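Side-chain contacts in NADH:ubiquinone oxidoreductase, Na translocating, C subunit (Parabacteroides distasonis, PDB 3LWX), which is the C subunit of a sodium-translocating oxidoreductase, here a fragment carrying an FMN-binding domain, and probably binds a flavin: residues F75-D80 against K84-L89; A114-Q119 against E182-S187. All coordinates share one frame; numbering follows the deposited sequence.

In the fold
Contact 1 and contact 2 illustrate how one antiparallel sheet is held first by its own backbone and then by what packs on it. In contact 1 the two arms of a hairpin, strands 71-79 and 82-92, are joined by main-chain hydrogen bonds, with side chains adding to the grip on both faces; it is partly buried, and more open at Val79 and Lys84 near the turn. Contact 2, buried near the centre of the chain, sets strand 111-118 at the sheet border against helix 174-196 through apolar side chains alone. Leu89, farther along strand 82-92 and outside the pairing of contact 1, reaches contact 2: its CD1 packs on Phe116 CE1 at 3.7 Å.

Contact 1: residues F75-D80 against K84-L89; sequences FVANVD and KYIMAL
Ile86 and Phe75 face each other as a hydrogen-bonded antiparallel pair, and the isoleucine side chain can be followed outward from the strand. Its CB lies 3.4 Å from Phe75 O and also meets Phe75 CB. CG1, anti to the carbonyl carbon (chi1 -54°), stays beside the backbone N and passes 3.5 Å from the same Phe75 O. At the tip, CD1 lies 4.1 Å from Phe75 CB and, more loosely, near Ala77 CB, so one branch meets two residues of the opposite strand. The two hydrogen-bonded pairs put Phe75, Ala77, Lys84 and Ile86 on one face, where Ile24 touches both Ala77 and Ile86.

Underneath, Phe75 and Ile86 exchange two backbone bonds; the one from Ile86 N to Phe75 O is 2.8 Å long. Ala77 and Lys84 repeat the exchange, Ala77 N reaching Lys84 O at 2.9 Å. Between them Val76 and Tyr85 form a non-hydrogen-bonded pair on the other face: their side chains run side by side, and Val76 CG2 rests 3.9 Å from Tyr85 CD1.

Nearer the turn, Val79 crosses Lys84 at about a right angle, with CG2 of the valine 3.8 Å from CG of the lysine. The lysine chain bends at chi2 (-65°) and then extends to a salt bridge with Asp105, while its charge also engages Tyr112 in a cation-pi contact. This alternation of paired positions marks antiparallel pairing, and the tight turn between consecutive strands 71-79 and 82-92 makes it a beta hairpin, here within a larger sheet.

Contact 2: residues A114-Q119 against E182-S187; sequences ADFSHQ and EMLFNS
Met183, a selenomethionine in this structure, meets Phe116 through its terminal methyl, and from there the helix can be read in sequence. Met183 CG is anti to the backbone N (chi1 168°) and the chain runs on extended until it bends at chi3 (67°), which delivers CE to 3.8 Å from Phe116 CD1. The methyl approaches the ring obliquely. Leu98 and Leu89 also touch the Met183 side chain, placing it against neighbouring strands of the same sheet.

Leu184 follows on the next step of the helix. Although its bond to CB does not aim at the strand, its end comes nearer: CD2 sits at the edge of the Phe116 ring, close to the ring plane and 4.3 Å from CE1. The two helix residues therefore touch neighbouring ring atoms, CD1 and CE1, by different approaches. Phe134 and Phe138 meet the same ring with inclined planes, adding two aromatic neighbours to a ring that Leu89 also touches.

One turn on, Ser187 folds back on the helix. Its OG donates to Met183 O at 2.8 Å, and its backbone N donates to that oxygen at 2.8 Å as well, the two arriving from opposite faces of the carbonyl plane. The same hydroxyl is hydrogen-bonded to His90 N, tying this turn to strand 82-92.

Across the interface itself the chemistry is wholly apolar and rests on few atoms. This implies that dispersion and the exclusion of water probably favour the contact, which is small and is shared with Leu89, with the polar bonds of helix and strand made to other partners.

Contact 1: residues F75-D80 against K84-L89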
loop_
_atom_site.group_PDB
_atom_site.type_symbol
_atom_site.label_atom_id
_atom_site.label_comp_id
_atom_site.label_asym_id
_atom_site.label_seq_id
_atom_site.Cartn_x
_atom_site.Cartn_y
_atom_site.Cartn_z
ATOM N N PHE A 75 2.346 3.792 -8.548
ATOM C CA PHE A 75 1.999 5.216 -8.653
ATOM C C PHE A 75 3.233 5.968 -8.185
ATOM O O PHE A 75 3.746 5.689 -7.096
ATOM C CB PHE A 75 0.785 5.547 -7.794
ATOM C CG PHE A 75 -0.373 4.637 -8.037
ATOM C CD1 PHE A 75 -1.316 4.921 -9.007
ATOM C CD2 PHE A 75 -0.497 3.453 -7.316
ATOM C CE1 PHE A 75 -2.377 4.058 -9.242
ATOM C CE2 PHE A 75 -1.547 2.588 -7.560
ATOM C CZ PHE A 75 -2.487 2.902 -8.524
ATOM N N VAL A 76 3.735 6.900 -8.995
ATOM C CA VAL A 76 4.938 7.632 -8.653
ATOM C C VAL A 76 4.582 9.071 -8.354
ATOM O O VAL A 76 4.065 9.788 -9.217
ATOM C CB VAL A 76 6.003 7.573 -9.769
ATOM C CG1 VAL A 76 7.288 8.218 -9.300
ATOM C CG2 VAL A 76 6.250 6.131 -10.210
ATOM N N ALA A 77 4.785 9.455 -7.097
ATOM C CA ALA A 77 4.574 10.810 -6.650
ATOM C C ALA A 77 5.850 11.607 -6.802
ATOM O O ALA A 77 6.953 11.064 -6.707
ATOM C CB ALA A 77 4.102 10.835 -5.193
ATOM N N ASN A 78 5.684 12.904 -7.065
ATOM C CA ASN A 78 6.779 13.845 -7.164
ATOM C C ASN A 78 6.643 14.722 -5.924
ATOM O O ASN A 78 5.770 15.593 -5.843
ATOM C CB ASN A 78 6.713 14.629 -8.484
ATOM C CG ASN A 78 7.824 15.636 -8.624
ATOM O OD1 ASN A 78 8.518 15.917 -7.668
ATOM N ND2 ASN A 78 7.971 16.212 -9.819
ATOM N N VAL A 79 7.457 14.417 -4.925
ATOM C CA VAL A 79 7.456 15.107 -3.646
ATOM C C VAL A 79 8.767 15.882 -3.543
ATOM O O VAL A 79 9.844 15.292 -3.429
ATOM C CB VAL A 79 7.296 14.103 -2.482
ATOM C CG1 VAL A 79 7.396 14.810 -1.141
ATOM C CG2 VAL A 79 5.953 13.381 -2.602
ATOM N N ASP A 80 8.679 17.209 -3.608
ATOM C CA ASP A 80 9.858 18.069 -3.541
ATOM C C ASP A 80 10.885 17.678 -4.622
ATOM O O ASP A 80 12.099 17.684 -4.378
ATOM C CB ASP A 80 10.486 18.034 -2.134
ATOM C CG ASP A 80 9.523 18.495 -1.036
ATOM O OD1 ASP A 80 8.520 19.172 -1.344
ATOM O OD2 ASP A 80 9.779 18.193 0.149
ATOM N N LYS A 84 8.495 9.206 -5.040
ATOM C CA LYS A 84 8.045 8.223 -4.055
ATOM C C LYS A 84 7.291 7.171 -4.862
ATOM O O LYS A 84 6.459 7.528 -5.703
ATOM C CB LYS A 84 7.120 8.804 -2.984
ATOM C CG LYS A 84 7.680 9.996 -2.237
ATOM C CD LYS A 84 8.907 9.661 -1.415
ATOM C CE LYS A 84 9.344 10.857 -0.581
ATOM N NZ LYS A 84 10.623 10.606 0.119
ATOM N N TYR A 85 7.563 5.897 -4.602
ATOM C CA TYR A 85 6.930 4.807 -5.333
ATOM C C TYR A 85 5.866 4.172 -4.449
ATOM O O TYR A 85 6.184 3.647 -3.383
ATOM C CB TYR A 85 7.963 3.770 -5.762
ATOM C CG TYR A 85 9.066 4.353 -6.616
ATOM C CD1 TYR A 85 8.931 4.450 -7.999
ATOM C CD2 TYR A 85 10.243 4.810 -6.048
ATOM C CE1 TYR A 85 9.937 4.990 -8.777
ATOM C CE2 TYR A 85 11.272 5.344 -6.829
ATOM C CZ TYR A 85 11.098 5.434 -8.194
ATOM O OH TYR A 85 12.116 5.947 -8.977
ATOM N N ILE A 86 4.624 4.213 -4.917
ATOM C CA ILE A 86 3.471 3.718 -4.174
ATOM C C ILE A 86 3.021 2.405 -4.808
ATOM O O ILE A 86 2.816 2.321 -6.033
ATOM C CB ILE A 86 2.303 4.714 -4.216
ATOM C CG1 ILE A 86 2.730 6.103 -3.750
ATOM C CG2 ILE A 86 1.120 4.216 -3.369
ATOM C CD1 ILE A 86 1.762 7.209 -4.123
HETATM N N MSE A 87 2.889 1.370 -3.976
HETATM C CA MSE A 87 2.564 0.015 -4.364
HETATM C C MSE A 87 1.283 -0.422 -3.678
HETATM O O MSE A 87 0.968 0.033 -2.579
HETATM C CB MSE A 87 3.731 -0.899 -3.981
HETATM C CG MSE A 87 4.983 -0.591 -4.770
HETATM SE SE MSE A 87 6.561 -1.488 -4.220
HETATM C CE MSE A 87 6.948 -0.428 -2.657
ATOM N N ALA A 88 0.539 -1.273 -4.369
ATOM C CA ALA A 88 -0.770 -1.735 -3.923
ATOM C C ALA A 88 -0.682 -3.093 -3.236
ATOM O O ALA A 88 -0.043 -4.024 -3.741
ATOM C CB ALA A 88 -1.734 -1.787 -5.092
ATOM N N LEU A 89 -1.373 -3.208 -2.116
ATOM C CA LEU A 89 -1.421 -4.389 -1.291
ATOM C C LEU A 89 -2.797 -5.041 -1.324
ATOM O O LEU A 89 -3.829 -4.369 -1.427
ATOM C CB LEU A 89 -1.144 -4.015 0.160
ATOM C CG LEU A 89 0.111 -3.171 0.395
ATOM C CD1 LEU A 89 0.177 -2.771 1.858
ATOM C CD2 LEU A 89 1.363 -3.907 -0.042
#

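Contact 2: residues A114-Q119 against E182-S187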
loop_
_atom_site.group_PDB
_atom_site.type_symbol
_atom_site.label_atom_id
_atom_site.label_comp_id
_atom_site.label_asym_id
_atom_site.label_seq_id
_atom_site.Cartn_x
_atom_site.Cartn_y
_atom_site.Cartn_z
ATOM N N ALA A 114 2.142 4.558 4.669
ATOM C CA ALA A 114 1.335 3.369 4.478
ATOM C C ALA A 114 -0.114 3.661 4.831
ATOM O O ALA A 114 -0.395 4.554 5.639
ATOM C CB ALA A 114 1.859 2.245 5.366
ATOM N N ASP A 115 -1.012 2.876 4.246
ATOM C CA ASP A 115 -2.443 2.938 4.542
ATOM C C ASP A 115 -2.991 1.529 4.415
ATOM O O ASP A 115 -2.689 0.847 3.434
ATOM C CB ASP A 115 -3.184 3.852 3.564
ATOM C CG ASP A 115 -4.614 4.129 3.989
ATOM O OD1 ASP A 115 -4.763 4.754 5.062
ATOM O OD2 ASP A 115 -5.555 3.753 3.261
ATOM N N PHE A 116 -3.826 1.116 5.369
ATOM C CA PHE A 116 -4.422 -0.212 5.341
ATOM C C PHE A 116 -5.933 -0.109 5.466
ATOM O O PHE A 116 -6.440 0.673 6.277
ATOM C CB PHE A 116 -3.860 -1.101 6.464
ATOM C CG PHE A 116 -2.358 -1.230 6.429
ATOM C CD1 PHE A 116 -1.736 -2.094 5.550
ATOM C CD2 PHE A 116 -1.565 -0.468 7.254
ATOM C CE1 PHE A 116 -0.360 -2.200 5.500
ATOM C CE2 PHE A 116 -0.187 -0.566 7.199
ATOM C CZ PHE A 116 0.403 -1.428 6.328
ATOM N N SER A 117 -6.608 -0.989 4.737
ATOM C CA SER A 117 -8.048 -1.044 4.686
ATOM C C SER A 117 -8.539 -2.480 4.821
ATOM O O SER A 117 -7.786 -3.443 4.672
ATOM C CB SER A 117 -8.566 -0.469 3.373
ATOM O OG SER A 117 -8.281 0.914 3.265
ATOM N N HIS A 118 -9.834 -2.621 5.070
ATOM C CA HIS A 118 -10.430 -3.934 5.252
ATOM C C HIS A 118 -11.922 -3.876 4.991
ATOM O O HIS A 118 -12.560 -2.825 5.078
ATOM C CB HIS A 118 -10.189 -4.445 6.674
ATOM C CG HIS A 118 -10.783 -3.554 7.708
ATOM N ND1 HIS A 118 -12.057 -3.737 8.203
ATOM C CD2 HIS A 118 -10.323 -2.393 8.241
ATOM C CE1 HIS A 118 -12.332 -2.745 9.030
ATOM N NE2 HIS A 118 -11.303 -1.911 9.066
ATOM N N GLN A 119 -12.470 -5.036 4.688
ATOM C CA GLN A 119 -13.894 -5.182 4.403
ATOM C C GLN A 119 -14.764 -5.304 5.633
ATOM O O GLN A 119 -15.856 -4.752 5.672
ATOM C CB GLN A 119 -14.086 -6.431 3.536
ATOM C CG GLN A 119 -15.529 -6.759 3.097
ATOM C CD GLN A 119 -16.374 -7.616 4.067
ATOM O OE1 GLN A 119 -17.604 -7.582 3.999
ATOM N NE2 GLN A 119 -15.728 -8.391 4.941
ATOM N N GLU A 182 1.580 -11.019 6.201
ATOM C CA GLU A 182 1.536 -11.863 5.016
ATOM C C GLU A 182 1.190 -11.058 3.769
ATOM O O GLU A 182 1.771 -11.275 2.709
ATOM C CB GLU A 182 0.543 -12.981 5.275
ATOM C CG GLU A 182 1.053 -13.941 6.346
ATOM C CD GLU A 182 0.015 -14.844 6.962
ATOM O OE1 GLU A 182 -1.151 -14.814 6.540
ATOM O OE2 GLU A 182 0.375 -15.570 7.896
HETATM N N MSE A 183 0.239 -10.136 3.895
HETATM C CA MSE A 183 -0.153 -9.266 2.789
HETATM C C MSE A 183 1.031 -8.464 2.280
HETATM O O MSE A 183 1.232 -8.336 1.069
HETATM C CB MSE A 183 -1.270 -8.308 3.227
HETATM C CG MSE A 183 -1.535 -7.191 2.234
HETATM SE SE MSE A 183 -3.190 -6.274 2.526
HETATM C CE MSE A 183 -2.784 -5.445 4.193
ATOM N N LEU A 184 1.804 -7.890 3.193
ATOM C CA LEU A 184 2.969 -7.119 2.796
ATOM C C LEU A 184 3.970 -8.001 2.054
ATOM O O LEU A 184 4.449 -7.642 0.976
ATOM C CB LEU A 184 3.619 -6.483 4.033
ATOM C CG LEU A 184 2.907 -5.281 4.627
ATOM C CD1 LEU A 184 3.337 -5.051 6.066
ATOM C CD2 LEU A 184 3.155 -4.056 3.753
ATOM N N PHE A 185 4.302 -9.139 2.638
ATOM C CA PHE A 185 5.291 -9.997 1.995
ATOM C C PHE A 185 4.827 -10.469 0.628
ATOM O O PHE A 185 5.557 -10.396 -0.361
ATOM C CB PHE A 185 5.622 -11.189 2.904
ATOM C CG PHE A 185 6.658 -12.110 2.327
ATOM C CD1 PHE A 185 6.285 -13.162 1.505
ATOM C CD2 PHE A 185 8.010 -11.926 2.593
ATOM C CE1 PHE A 185 7.235 -14.008 0.959
ATOM C CE2 PHE A 185 8.964 -12.763 2.052
ATOM C CZ PHE A 185 8.580 -13.805 1.240
ATOM N N ASN A 186 3.601 -10.994 0.575
ATOM C CA ASN A 186 3.093 -11.569 -0.673
ATOM C C ASN A 186 2.859 -10.507 -1.740
ATOM O O ASN A 186 3.157 -10.720 -2.910
ATOM C CB ASN A 186 1.803 -12.338 -0.408
ATOM C CG ASN A 186 2.020 -13.604 0.385
ATOM O OD1 ASN A 186 3.067 -14.246 0.282
ATOM N ND2 ASN A 186 1.003 -13.996 1.157
ATOM N N SER A 187 2.369 -9.349 -1.328
ATOM C CA SER A 187 2.092 -8.287 -2.299
ATOM C C SER A 187 3.391 -7.659 -2.803
ATOM O O SER A 187 3.580 -7.449 -4.010
ATOM C CB SER A 187 1.227 -7.195 -1.701
ATOM O OG SER A 187 -0.058 -7.673 -1.325
#